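Local coordinates for protein aminopeptidase YwaD (PDB 6HC6) that removes a range of amino acids from the N-termini of peptides as a monomeric secreted aminopeptidase that binds two zinc ions, at residues Y246-H250 / S371-F376; M273-L277 / V422-V426; N319-V325 / D382-W388; T366-S370 / S448-E452. One frame throughout, in Å; residues are numbered along the deposited sequence. Where two conformers were deposited one is given.

Contact 1: Y246-H250 / S371-F376; sequences YVTAH and SDHVPF. With ZN (zinc ion), chain D.
Tyr246 lies nearest Phe376 and Ala249 nearest Asp372, but the backbones of strand 246-250 and of 371-376, a turn leading into a helix, stay well apart, with the alpha carbons of Ala249 and Asp372 7.2 Å from each other. Side chains and water therefore have to span the gap. At one end the rings of Tyr246 and Phe376 form an edge-to-face stack, tilted from the ideal T since their planes meet at 52°. The edge of Phe376 comes down over the centre of one Tyr246 face, its CE1 3.5 Å from Tyr246 CG, while the phenol oxygen bonds to Ser316 elsewhere.

At the other end Asp372 crosses His250 at about a right angle. Its OD1 touches His250 CB at 3.1 Å without bonding to the imidazole. Instead, water 1 donates to Asp372 OD1 at 2.7 Å and makes weak hydrogen bonds with His250 N and Ser371 OG, the latter bonding chiefly to the zinc ligand Asp323; Asp372 OD2 is held by Ser301. With CG set between the backbone N and the carbonyl carbon (chi1 74°), the histidine ring reaches the chain D zinc ion, which NE2 binds at 2.2 Å. Asp252 takes the ND1 side, and Asp262 and Asp323 are the other protein ligands. Asp372 thus lies just behind the metal-binding histidine and probably helps, through water 1, to steady its backbone.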
loop_
_atom_site.group_PDB
_atom_site.type_symbol
_atom_site.label_atom_id
_atom_site.label_comp_id
_atom_site.label_asym_id
_atom_site.label_seq_id
_atom_site.Cartn_x
_atom_site.Cartn_y
_atom_site.Cartn_z
ATOM N N TYR A 246 5.225 16.662 -6.985
ATOM C CA TYR A 246 4.758 15.888 -5.847
ATOM C C TYR A 246 5.786 14.819 -5.489
ATOM O O TYR A 246 6.208 14.054 -6.358
ATOM C CB TYR A 246 3.411 15.218 -6.158
ATOM C CG TYR A 246 2.314 16.160 -6.630
ATOM C CD1 TYR A 246 1.383 16.680 -5.735
ATOM C CD2 TYR A 246 2.180 16.480 -7.974
ATOM C CE1 TYR A 246 0.376 17.500 -6.153
ATOM C CE2 TYR A 246 1.163 17.301 -8.406
ATOM C CZ TYR A 246 0.267 17.813 -7.487
ATOM O OH TYR A 246 -0.745 18.643 -7.888
ATOM N N VAL A 247 6.184 14.764 -4.220
ATOM C CA VAL A 247 7.053 13.705 -3.706
ATOM C C VAL A 247 6.263 12.989 -2.623
ATOM O O VAL A 247 5.859 13.620 -1.634
ATOM C CB VAL A 247 8.379 14.252 -3.148
ATOM C CG1 VAL A 247 9.290 13.083 -2.734
ATOM C CG2 VAL A 247 9.065 15.127 -4.178
ATOM N N THR A 248 5.981 11.697 -2.832
ATOM C CA THR A 248 4.911 11.060 -2.076
ATOM C C THR A 248 5.297 9.654 -1.633
ATOM O O THR A 248 6.141 8.980 -2.235
ATOM C CB THR A 248 3.594 11.009 -2.868
ATOM O OG1 THR A 248 3.722 10.124 -3.986
ATOM C CG2 THR A 248 3.180 12.408 -3.373
ATOM N N ALA A 249 4.639 9.217 -0.564
ATOM C CA ALA A 249 4.870 7.892 0.007
ATOM C C ALA A 249 3.717 7.576 0.948
ATOM O O ALA A 249 3.260 8.464 1.660
ATOM C CB ALA A 249 6.193 7.870 0.779
ATOM N N HIS A 250 3.255 6.330 0.961
ATOM C CA HIS A 250 2.191 5.968 1.893
ATOM C C HIS A 250 2.779 5.526 3.224
ATOM O O HIS A 250 3.826 4.880 3.274
ATOM C CB HIS A 250 1.265 4.898 1.300
ATOM C CG HIS A 250 1.830 3.502 1.248
ATOM N ND1 HIS A 250 1.647 2.586 2.262
ATOM C CD2 HIS A 250 2.457 2.830 0.251
ATOM C CE1 HIS A 250 2.202 1.433 1.932
ATOM N NE2 HIS A 250 2.673 1.539 0.698
ATOM N N SER A 371 0.359 1.479 -6.475
ATOM C CA SER A 371 0.830 2.402 -5.450
ATOM C C SER A 371 0.309 3.785 -5.796
ATOM O O SER A 371 -0.440 3.960 -6.758
ATOM C CB SER A 371 2.357 2.398 -5.311
ATOM O OG SER A 371 2.707 3.056 -4.094
ATOM N N ASP A 372 0.715 4.773 -5.010
ATOM C CA ASP A 372 0.046 6.062 -5.036
ATOM C C ASP A 372 0.380 6.908 -6.257
ATOM O O ASP A 372 -0.217 7.971 -6.429
ATOM C CB ASP A 372 0.378 6.819 -3.750
ATOM C CG ASP A 372 -0.238 6.161 -2.534
ATOM O OD1 ASP A 372 0.522 5.859 -1.602
ATOM O OD2 ASP A 372 -1.481 5.952 -2.507
ATOM N N HIS A 373 1.290 6.465 -7.122
ATOM C CA HIS A 373 1.463 7.164 -8.387
ATOM C C HIS A 373 0.267 6.973 -9.307
ATOM O O HIS A 373 0.112 7.733 -10.265
ATOM C CB HIS A 373 2.723 6.669 -9.095
ATOM C CG HIS A 373 2.680 5.216 -9.454
ATOM N ND1 HIS A 373 2.496 4.219 -8.517
ATOM C CD2 HIS A 373 2.807 4.589 -10.648
ATOM C CE1 HIS A 373 2.509 3.044 -9.121
ATOM N NE2 HIS A 373 2.691 3.242 -10.416
ATOM N N VAL A 374 -0.579 5.985 -9.042
ATOM C CA VAL A 374 -1.595 5.604 -10.020
ATOM C C VAL A 374 -2.657 6.693 -10.132
ATOM O O VAL A 374 -3.023 7.048 -11.256
ATOM C CB VAL A 374 -2.217 4.236 -9.685
ATOM C CG1 VAL A 374 -3.441 3.972 -10.562
ATOM C CG2 VAL A 374 -1.183 3.127 -9.876
ATOM N N PRO A 375 -3.201 7.243 -9.037
ATOM C CA PRO A 375 -4.180 8.334 -9.212
ATOM C C PRO A 375 -3.613 9.540 -9.941
ATOM O O PRO A 375 -4.350 10.217 -10.676
ATOM C CB PRO A 375 -4.579 8.675 -7.767
ATOM C CG PRO A 375 -4.390 7.405 -7.039
ATOM C CD PRO A 375 -3.163 6.781 -7.643
ATOM N N PHE A 376 -2.328 9.841 -9.754
ATOM C CA PHE A 376 -1.716 10.928 -10.514
ATOM C C PHE A 376 -1.715 10.604 -11.998
ATOM O O PHE A 376 -2.092 11.437 -12.828
ATOM C CB PHE A 376 -0.294 11.184 -10.012
ATOM C CG PHE A 376 -0.249 11.867 -8.681
ATOM C CD1 PHE A 376 -0.314 13.256 -8.598
ATOM C CD2 PHE A 376 -0.188 11.124 -7.512
ATOM C CE1 PHE A 376 -0.283 13.893 -7.373
ATOM C CE2 PHE A 376 -0.166 11.754 -6.274
ATOM C CZ PHE A 376 -0.205 13.150 -6.206
HETATM ZN ZN ZN D . 3.543 -0.021 -0.520
HETATM O O HOH W 1 3.141 5.450 -1.836
HETATM O O HOH W 2 3.761 -1.440 -1.910
HETATM O O HOH W 3 1.720 -0.993 -0.444
#

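Contact 2: M273-L277 / V422-V426; sequences MARVL and VTAAV. With ACT (acetate ion), chain G.
Met273 packs against Thr423 and Val426 where two helices cross, with the axes of segments 273-277 and 422-426 10.6 Å apart and inclined at 47°. The interaction is almost wholly apolar. Met273 stretches across to the second helix because its CG stands anti to the backbone N (chi1 -173°), and a bend at the last torsion then turns the methyl aside. The sulfur rests against Val426, SD to CG2 being 3.7 Å, while CE reaches toward CG1 of Val422 in one of the two positions modelled for that valine. Further along, Leu277 crosses Val426 obliquely, with CD1 of the leucine 3.7 Å from CG1 of the valine. Val276 CG1 meets Thr423 CG2 more loosely, at 4.2 Å. Putting an alanine at Met273 would probably open a gap beside Val426 and Thr423, leaving their side chains without the long partner that fills the space between the helices.

Polar groups play a different part. Thr423 OG1 lies 3.5 Å from Met273 CG, yet its hydrogen bond goes back to Gly419 O one turn earlier, so the hydroxyl is satisfied within its own helix. Arg275, pointing elsewhere, forms a salt bridge with Glu272 and gives its NH1 to an acetate ion, probably from the crystallisation liquor.

This is helix-helix packing within a helix layer laid over the mixed sheet of the M28 peptidase domain: Met273 rests on Leu322, Val426 on Phe320 and Leu277 on Phe288. Helix 346-358 packs beside helix 412-430 through Ala424 and Ala425.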
loop_
_atom_site.group_PDB
_atom_site.type_symbol
_atom_site.label_atom_id
_atom_site.label_comp_id
_atom_site.label_asym_id
_atom_site.label_seq_id
_atom_site.Cartn_x
_atom_site.Cartn_y
_atom_site.Cartn_z
ATOM N N MET A 273 14.390 13.566 2.017
ATOM C CA MET A 273 14.545 14.398 0.828
ATOM C C MET A 273 14.009 15.800 1.081
ATOM O O MET A 273 14.612 16.791 0.650
ATOM C CB MET A 273 13.844 13.768 -0.374
ATOM C CG MET A 273 14.124 14.518 -1.676
ATOM S SD MET A 273 12.951 14.062 -2.970
ATOM C CE MET A 273 12.888 12.257 -2.721
ATOM N N ALA A 274 12.879 15.903 1.788
ATOM C CA ALA A 274 12.356 17.220 2.145
ATOM C C ALA A 274 13.357 18.005 2.985
ATOM O O ALA A 274 13.503 19.222 2.817
ATOM C CB ALA A 274 11.034 17.066 2.890
ATOM N N ARG A 275 14.053 17.330 3.903
ATOM C CA ARG A 275 15.097 18.007 4.666
ATOM C C ARG A 275 16.211 18.501 3.757
ATOM O O ARG A 275 16.699 19.629 3.912
ATOM C CB ARG A 275 15.670 17.082 5.743
ATOM C CG ARG A 275 16.625 17.825 6.686
ATOM C CD ARG A 275 17.469 16.891 7.537
ATOM N NE ARG A 275 18.418 16.104 6.742
ATOM C CZ ARG A 275 19.616 16.528 6.351
ATOM N NH1 ARG A 275 20.044 17.751 6.671
ATOM N NH2 ARG A 275 20.392 15.725 5.630
ATOM N N VAL A 276 16.636 17.672 2.801
ATOM C CA VAL A 276 17.711 18.083 1.902
ATOM C C VAL A 276 17.270 19.250 1.027
ATOM O O VAL A 276 18.021 20.209 0.821
ATOM C CB VAL A 276 18.178 16.897 1.039
ATOM C CG1 VAL A 276 19.195 17.394 0.006
ATOM C CG2 VAL A 276 18.800 15.839 1.920
ATOM N N LEU A 277 16.064 19.161 0.465
ATOM C CA LEU A 277 15.580 20.155 -0.484
ATOM C C LEU A 277 15.105 21.433 0.189
ATOM O O LEU A 277 14.854 22.422 -0.511
ATOM C CB LEU A 277 14.450 19.555 -1.317
ATOM C CG LEU A 277 14.911 18.363 -2.148
ATOM C CD1 LEU A 277 13.746 17.778 -2.905
ATOM C CD2 LEU A 277 15.997 18.826 -3.097
ATOM N N VAL A 422 16.735 9.306 -6.086
ATOM C CA VAL A 422 15.495 10.063 -6.240
ATOM C C VAL A 422 15.699 11.519 -5.836
ATOM O O VAL A 422 15.059 12.425 -6.397
ATOM C CB VAL A 422 14.353 9.404 -5.442
ATOM C CG1 VAL A 422 13.036 10.092 -5.752
ATOM C CG2 VAL A 422 14.267 7.904 -5.756
ATOM N N THR A 423 16.594 11.784 -4.876
ATOM C CA THR A 423 16.874 13.182 -4.538
ATOM C C THR A 423 17.496 13.910 -5.723
ATOM O O THR A 423 17.137 15.057 -6.021
ATOM C CB THR A 423 17.786 13.273 -3.312
ATOM O OG1 THR A 423 17.087 12.774 -2.165
ATOM C CG2 THR A 423 18.186 14.718 -3.042
ATOM N N ALA A 424 18.421 13.252 -6.423
ATOM C CA ALA A 424 19.021 13.871 -7.594
ATOM C C ALA A 424 18.007 14.016 -8.717
ATOM O O ALA A 424 18.070 14.977 -9.490
ATOM C CB ALA A 424 20.229 13.063 -8.066
ATOM N N ALA A 425 17.094 13.053 -8.845
ATOM C CA ALA A 425 16.068 13.126 -9.880
ATOM C C ALA A 425 15.113 14.286 -9.621
ATOM O O ALA A 425 14.777 15.045 -10.534
ATOM C CB ALA A 425 15.293 11.808 -9.949
ATOM N N VAL A 426 14.647 14.419 -8.380
ATOM C CA VAL A 426 13.783 15.544 -8.042
ATOM C C VAL A 426 14.544 16.852 -8.200
ATOM O O VAL A 426 14.004 17.841 -8.715
ATOM C CB VAL A 426 13.217 15.367 -6.622
ATOM C CG1 VAL A 426 12.434 16.620 -6.188
ATOM C CG2 VAL A 426 12.322 14.143 -6.570
HETATM C C ACT G . 19.770 20.051 9.160
HETATM O O ACT G . 19.537 20.000 7.924
HETATM O OXT ACT G . 20.887 20.081 9.754
HETATM C CH3 ACT G . 18.521 20.083 10.087
#

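Contact 3: N319-V325 / D382-W388; sequences NFNLDMV and DSANFIW. With ZN (zinc ion), chain D.
Asn321 and Asn385 pair in neighbouring parallel strands, and this stretch is the tightly packed part of the contact. Asn319 N, Asn321 N and Phe386 N are among the amides that bond across, the last reaching Asn321 O at 2.9 Å. On one face of the sheet Phe320 and Phe386 point the same way, side by side, with CE1 of Phe386 at the edge of the other ring, 3.7 Å from Phe320 CD2. Leu322 CD2 adds to this apolar patch.

The other face is polar. Asn321 ND2 donates to Asn385 OD1 at 2.9 Å, coming from above the carbonyl plane, and the two amides are turned 44° apart; Thr248 OG1 bonds to Asn321 OD1. Asn385 OD1 also lies 3.3 Å from Asp323 CB. With its CG anti to the backbone N (chi1 -170°), Asp323 clasps the chain D zinc ion through both carboxylate oxygens, OD1 at 2.1 Å; OD2 also bonds to Ser371, and His250 and Asp262 complete the protein ligands. An alanine in place of Asn385 is likely to deprive Asn321 ND2 of this acceptor and to leave the base of the zinc ligand less closely packed.

As 323-325 leaves the strand the regular parallel register ends, though two straight backbone bonds of 3.2 Å continue, Asp323 N to Phe386 O and Trp388 N to Met324 O. Looser here are the indole NE1, only weakly bonded to Val325 O, and the partly exposed Ile387 alongside Met324.

Strand 244-250 borders 316-322 and strand 334-339 borders 382-389, while helix 346-358 packs Val347 onto Phe320, Ala384 and Phe386.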
loop_
_atom_site.group_PDB
_atom_site.type_symbol
_atom_site.label_atom_id
_atom_site.label_comp_id
_atom_site.label_asym_id
_atom_site.label_seq_id
_atom_site.Cartn_x
_atom_site.Cartn_y
_atom_site.Cartn_z
ATOM N N ASN A 319 5.000 13.522 -10.393
ATOM C CA ASN A 319 4.871 12.859 -9.097
ATOM C C ASN A 319 5.958 11.796 -8.986
ATOM O O ASN A 319 6.003 10.869 -9.799
ATOM C CB ASN A 319 3.483 12.211 -8.941
ATOM C CG ASN A 319 3.444 11.174 -7.831
ATOM O OD1 ASN A 319 3.027 10.035 -8.043
ATOM N ND2 ASN A 319 3.890 11.564 -6.641
ATOM N N PHE A 320 6.836 11.934 -7.991
ATOM C CA PHE A 320 7.804 10.897 -7.630
ATOM C C PHE A 320 7.252 10.163 -6.415
ATOM O O PHE A 320 7.221 10.729 -5.317
ATOM C CB PHE A 320 9.163 11.500 -7.266
ATOM C CG PHE A 320 9.836 12.231 -8.371
ATOM C CD1 PHE A 320 9.454 13.522 -8.698
ATOM C CD2 PHE A 320 10.889 11.636 -9.070
ATOM C CE1 PHE A 320 10.093 14.218 -9.720
ATOM C CE2 PHE A 320 11.534 12.331 -10.087
ATOM C CZ PHE A 320 11.131 13.609 -10.413
ATOM N N ASN A 321 6.815 8.918 -6.597
ATOM C CA ASN A 321 6.256 8.144 -5.495
ATOM C C ASN A 321 7.287 7.122 -5.028
ATOM O O ASN A 321 7.891 6.428 -5.849
ATOM C CB ASN A 321 4.955 7.446 -5.908
ATOM C CG ASN A 321 4.282 6.733 -4.736
ATOM O OD1 ASN A 321 3.752 7.372 -3.830
ATOM N ND2 ASN A 321 4.307 5.416 -4.751
ATOM N N LEU A 322 7.493 7.043 -3.710
ATOM C CA LEU A 322 8.476 6.150 -3.099
ATOM C C LEU A 322 7.753 5.064 -2.313
ATOM O O LEU A 322 7.068 5.366 -1.335
ATOM C CB LEU A 322 9.395 6.942 -2.169
ATOM C CG LEU A 322 9.925 8.217 -2.837
ATOM C CD1 LEU A 322 10.643 9.107 -1.845
ATOM C CD2 LEU A 322 10.847 7.815 -3.956
ATOM N N ASP A 323 7.913 3.804 -2.716
ATOM C CA ASP A 323 7.205 2.715 -2.036
ATOM C C ASP A 323 8.083 1.474 -2.108
ATOM O O ASP A 323 8.181 0.855 -3.169
ATOM C CB ASP A 323 5.827 2.476 -2.675
ATOM C CG ASP A 323 4.932 1.525 -1.875
ATOM O OD1 ASP A 323 5.388 0.913 -0.908
ATOM O OD2 ASP A 323 3.730 1.384 -2.216
ATOM N N MET A 324 8.700 1.145 -0.993
ATOM C CA MET A 324 9.573 -0.011 -0.812
ATOM C C MET A 324 10.968 0.266 -1.345
ATOM O O MET A 324 11.372 -0.301 -2.291
ATOM C CB MET A 324 8.941 -1.288 -1.373
ATOM C CG MET A 324 7.815 -1.808 -0.526
ATOM S SD MET A 324 6.832 -3.167 -1.154
ATOM C CE MET A 324 8.073 -4.441 -1.242
ATOM N N VAL A 325 11.660 1.109 -0.633
ATOM C CA VAL A 325 12.951 1.553 -1.128
ATOM C C VAL A 325 14.076 1.243 -0.143
ATOM O O VAL A 325 15.133 1.836 -0.226
ATOM C CB VAL A 325 12.919 3.056 -1.468
ATOM C CG1 VAL A 325 12.089 3.294 -2.730
ATOM C CG2 VAL A 325 12.378 3.865 -0.287
ATOM N N ASP A 382 2.386 13.102 -15.123
ATOM C CA ASP A 382 3.532 12.193 -15.168
ATOM C C ASP A 382 3.857 11.681 -13.772
ATOM O O ASP A 382 4.094 12.469 -12.856
ATOM C CB ASP A 382 4.751 12.925 -15.728
ATOM C CG ASP A 382 4.598 13.312 -17.179
ATOM O OD1 ASP A 382 3.602 13.980 -17.518
ATOM O OD2 ASP A 382 5.515 12.994 -17.964
ATOM N N SER A 383 3.906 10.360 -13.599
ATOM C CA SER A 383 4.168 9.819 -12.273
ATOM C C SER A 383 4.877 8.485 -12.405
ATOM O O SER A 383 4.783 7.813 -13.431
ATOM C CB SER A 383 2.884 9.602 -11.470
ATOM O OG SER A 383 2.132 8.533 -12.018
ATOM N N ALA A 384 5.552 8.094 -11.346
ATOM C CA ALA A 384 6.172 6.798 -11.267
ATOM C C ALA A 384 6.378 6.402 -9.817
ATOM O O ALA A 384 6.395 7.201 -8.962
ATOM C CB ALA A 384 7.488 6.771 -11.958
ATOM N N ASN A 385 6.569 5.116 -9.625
ATOM C CA ASN A 385 6.830 4.540 -8.328
ATOM C C ASN A 385 8.226 3.911 -8.284
ATOM O O ASN A 385 8.513 3.174 -9.122
ATOM C CB ASN A 385 5.791 3.484 -8.019
ATOM C CG ASN A 385 5.981 2.873 -6.675
ATOM O OD1 ASN A 385 6.309 3.512 -5.755
ATOM N ND2 ASN A 385 5.775 1.600 -6.610
ATOM N N PHE A 386 9.035 4.248 -7.303
ATOM C CA PHE A 386 10.365 3.739 -7.136
ATOM C C PHE A 386 10.356 2.583 -6.117
ATOM O O PHE A 386 9.885 2.742 -5.052
ATOM C CB PHE A 386 11.315 4.827 -6.676
ATOM C CG PHE A 386 11.495 5.950 -7.654
ATOM C CD1 PHE A 386 10.562 6.922 -7.766
ATOM C CD2 PHE A 386 12.590 6.028 -8.449
ATOM C CE1 PHE A 386 10.700 7.949 -8.652
ATOM C CE2 PHE A 386 12.745 7.044 -9.339
ATOM C CZ PHE A 386 11.814 8.015 -9.433
ATOM N N ILE A 387 10.988 1.476 -6.473
ATOM C CA ILE A 387 10.961 0.281 -5.623
ATOM C C ILE A 387 12.133 -0.622 -6.010
ATOM O O ILE A 387 12.474 -0.741 -7.193
ATOM C CB ILE A 387 9.595 -0.436 -5.752
ATOM C CG1 ILE A 387 9.562 -1.748 -4.964
ATOM C CG2 ILE A 387 9.260 -0.679 -7.208
ATOM C CD1 ILE A 387 8.167 -2.363 -4.906
ATOM N N TRP A 388 12.767 -1.246 -5.008
ATOM C CA TRP A 388 13.829 -2.203 -5.309
ATOM C C TRP A 388 13.225 -3.531 -5.734
ATOM O O TRP A 388 12.163 -3.936 -5.250
ATOM C CB TRP A 388 14.750 -2.457 -4.110
ATOM C CG TRP A 388 15.579 -1.304 -3.663
ATOM C CD1 TRP A 388 15.354 -0.506 -2.564
ATOM C CD2 TRP A 388 16.781 -0.826 -4.267
ATOM N NE1 TRP A 388 16.347 0.452 -2.465
ATOM C CE2 TRP A 388 17.231 0.274 -3.499
ATOM C CE3 TRP A 388 17.520 -1.213 -5.388
ATOM C CZ2 TRP A 388 18.391 0.981 -3.819
ATOM C CZ3 TRP A 388 18.674 -0.508 -5.704
ATOM C CH2 TRP A 388 19.093 0.575 -4.924
HETATM ZN ZN ZN D . 3.543 -0.021 -0.520
HETATM O O HOH W 2 3.761 -1.440 -1.910
HETATM O O HOH W 3 1.720 -0.993 -0.444
#

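Contact 4: T366-S370 / S448-E452; sequences TQGGS and SDIFE. With ZN (zinc ion), chain E.
At the dinuclear zinc site of this M28 peptidase, Ser370, in the loop that leaves strand 363-367, is met by Asp449 and Phe451 of the C-terminal segment 448-452, which contains no regular helix or strand. The backbone of Ser370 takes left-handed values (phi 58°), and its amide and its hydroxyl are both held. The amide N makes a short bond of 2.6 Å to Asp449 O, entering from well above the carbonyl plane. The hydroxyl, placed with OG anti to the carbonyl carbon (chi1 -55°), donates to Phe451 O at 2.9 Å, again from above the plane. The peptide C=O of Asp449 presses against Gly369, where the absence of a beta carbon gives the oxygen room.

Water 4 bridges the two segments. It accepts from Gly369 N at 2.8 Å and donates to Ser370 OG and to Asp449 OD1. Toward solvent, Gln367 and Asp449 reach out from opposite directions, but NE2 and OD1 form only a weak bond of 3.4 Å, and the stronger partner of that amide is Leu340 O. Amide and carboxylate planes are turned 53° from one another.

The amide and hydroxyl bonds of Ser370 hold the chain just before Glu452 and so probably help to set that residue at the metals. CG of this glutamate lies against Ser370 CB, and its carboxylate joins Asp262, Glu295 and His401 round the chain E zinc ion. Tyr400 OH also bonds to OE1. Water 3, which touches both zinc ions, donates to Glu452 OE2, while Glu452 OE1 binds the chain E zinc ion at 2.3 Å.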
loop_
_atom_site.group_PDB
_atom_site.type_symbol
_atom_site.label_atom_id
_atom_site.label_comp_id
_atom_site.label_asym_id
_atom_site.label_seq_id
_atom_site.Cartn_x
_atom_site.Cartn_y
_atom_site.Cartn_z
ATOM N N THR A 366 10.002 0.172 -15.928
ATOM C CA THR A 366 9.142 -0.980 -16.127
ATOM C C THR A 366 7.692 -0.567 -15.897
ATOM O O THR A 366 7.404 0.555 -15.478
ATOM C CB THR A 366 9.563 -2.117 -15.203
ATOM O OG1 THR A 366 8.908 -3.322 -15.606
ATOM C CG2 THR A 366 9.206 -1.764 -13.745
ATOM N N GLN A 367 6.774 -1.473 -16.211
ATOM C CA GLN A 367 5.362 -1.233 -15.948
ATOM C C GLN A 367 5.019 -1.691 -14.537
ATOM O O GLN A 367 5.473 -2.744 -14.081
ATOM C CB GLN A 367 4.482 -1.961 -16.970
ATOM C CG GLN A 367 2.996 -1.564 -16.931
ATOM C CD GLN A 367 2.222 -2.241 -15.802
ATOM O OE1 GLN A 367 2.564 -3.347 -15.375
ATOM N NE2 GLN A 367 1.178 -1.574 -15.313
ATOM N N GLY A 368 4.204 -0.897 -13.849
ATOM C CA GLY A 368 3.679 -1.323 -12.570
ATOM C C GLY A 368 2.702 -0.307 -12.029
ATOM O O GLY A 368 2.868 0.898 -12.254
ATOM N N GLY A 369 1.667 -0.782 -11.344
ATOM C CA GLY A 369 0.750 0.116 -10.671
ATOM C C GLY A 369 0.708 -0.184 -9.187
ATOM O O GLY A 369 1.753 -0.399 -8.578
ATOM N N SER A 370 -0.487 -0.174 -8.596
ATOM C CA SER A 370 -0.699 -0.599 -7.208
ATOM C C SER A 370 0.134 0.199 -6.205
ATOM O O SER A 370 0.567 -0.331 -5.179
ATOM C CB SER A 370 -0.435 -2.099 -7.055
ATOM O OG SER A 370 -1.236 -2.813 -7.978
ATOM N N SER A 448 -6.189 -4.763 -10.980
ATOM C CA SER A 448 -4.887 -5.326 -10.637
ATOM C C SER A 448 -3.769 -4.298 -10.689
ATOM O O SER A 448 -2.661 -4.588 -10.219
ATOM C CB SER A 448 -4.550 -6.512 -11.546
ATOM O OG SER A 448 -4.138 -6.076 -12.826
ATOM N N ASP A 449 -4.026 -3.108 -11.235
ATOM C CA ASP A 449 -3.088 -2.001 -11.142
ATOM C C ASP A 449 -3.446 -1.022 -10.033
ATOM O O ASP A 449 -2.755 -0.017 -9.864
ATOM C CB ASP A 449 -2.999 -1.266 -12.480
ATOM C CG ASP A 449 -2.182 -2.035 -13.509
ATOM O OD1 ASP A 449 -1.180 -2.684 -13.124
ATOM O OD2 ASP A 449 -2.549 -1.995 -14.701
ATOM N N ILE A 450 -4.500 -1.289 -9.269
ATOM C CA ILE A 450 -4.880 -0.452 -8.138
ATOM C C ILE A 450 -4.591 -1.150 -6.820
ATOM O O ILE A 450 -3.969 -0.580 -5.923
ATOM C CB ILE A 450 -6.364 -0.037 -8.223
ATOM C CG1 ILE A 450 -6.576 0.881 -9.425
ATOM C CG2 ILE A 450 -6.774 0.654 -6.915
ATOM C CD1 ILE A 450 -8.014 1.139 -9.742
ATOM N N PHE A 451 -5.036 -2.392 -6.688
ATOM C CA PHE A 451 -4.979 -3.111 -5.428
ATOM C C PHE A 451 -3.769 -4.042 -5.379
ATOM O O PHE A 451 -3.163 -4.370 -6.401
ATOM C CB PHE A 451 -6.272 -3.901 -5.221
ATOM C CG PHE A 451 -7.503 -3.049 -5.253
ATOM C CD1 PHE A 451 -8.177 -2.822 -6.440
ATOM C CD2 PHE A 451 -7.970 -2.446 -4.092
ATOM C CE1 PHE A 451 -9.304 -2.025 -6.472
ATOM C CE2 PHE A 451 -9.094 -1.637 -4.123
ATOM C CZ PHE A 451 -9.758 -1.428 -5.312
ATOM N N GLU A 452 -3.419 -4.446 -4.158
ATOM C CA GLU A 452 -2.405 -5.455 -3.895
ATOM C C GLU A 452 -3.088 -6.710 -3.370
ATOM O O GLU A 452 -4.105 -6.625 -2.674
ATOM C CB GLU A 452 -1.375 -4.952 -2.876
ATOM C CG GLU A 452 -0.707 -3.648 -3.325
ATOM C CD GLU A 452 0.170 -2.997 -2.265
ATOM O OE1 GLU A 452 0.733 -3.705 -1.391
ATOM O OE2 GLU A 452 0.329 -1.758 -2.332
HETATM ZN ZN ZN E . 1.567 -3.034 0.617
HETATM O O HOH W 4 0.410 -3.156 -10.622
HETATM O O HOH W 3 1.720 -0.993 -0.444
#

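Contacts 1, 2 and 3 are buried, whereas contact 4 lies at the surface. Contacts 1 and 3 hold neighbouring strands of one sheet and supply ligands to the same zinc ion; they touch directly, Ser371 OG lying 2.7 Å from Asp323 OD2. Contact 2 is helix packing, about 16 Å between centres from contact 1, yet it rests on the same sheet, through Val426 on Phe320 of contact 3. Contact 4 relies on backbone and water bonds and reaches the second zinc ion; His373 of contact 1 bonds to Gly368 O there. Contact 2 is almost wholly apolar, contacts 1 and 3 combine an apolar part with a polar one near the metal, and contact 4 is mainly polar.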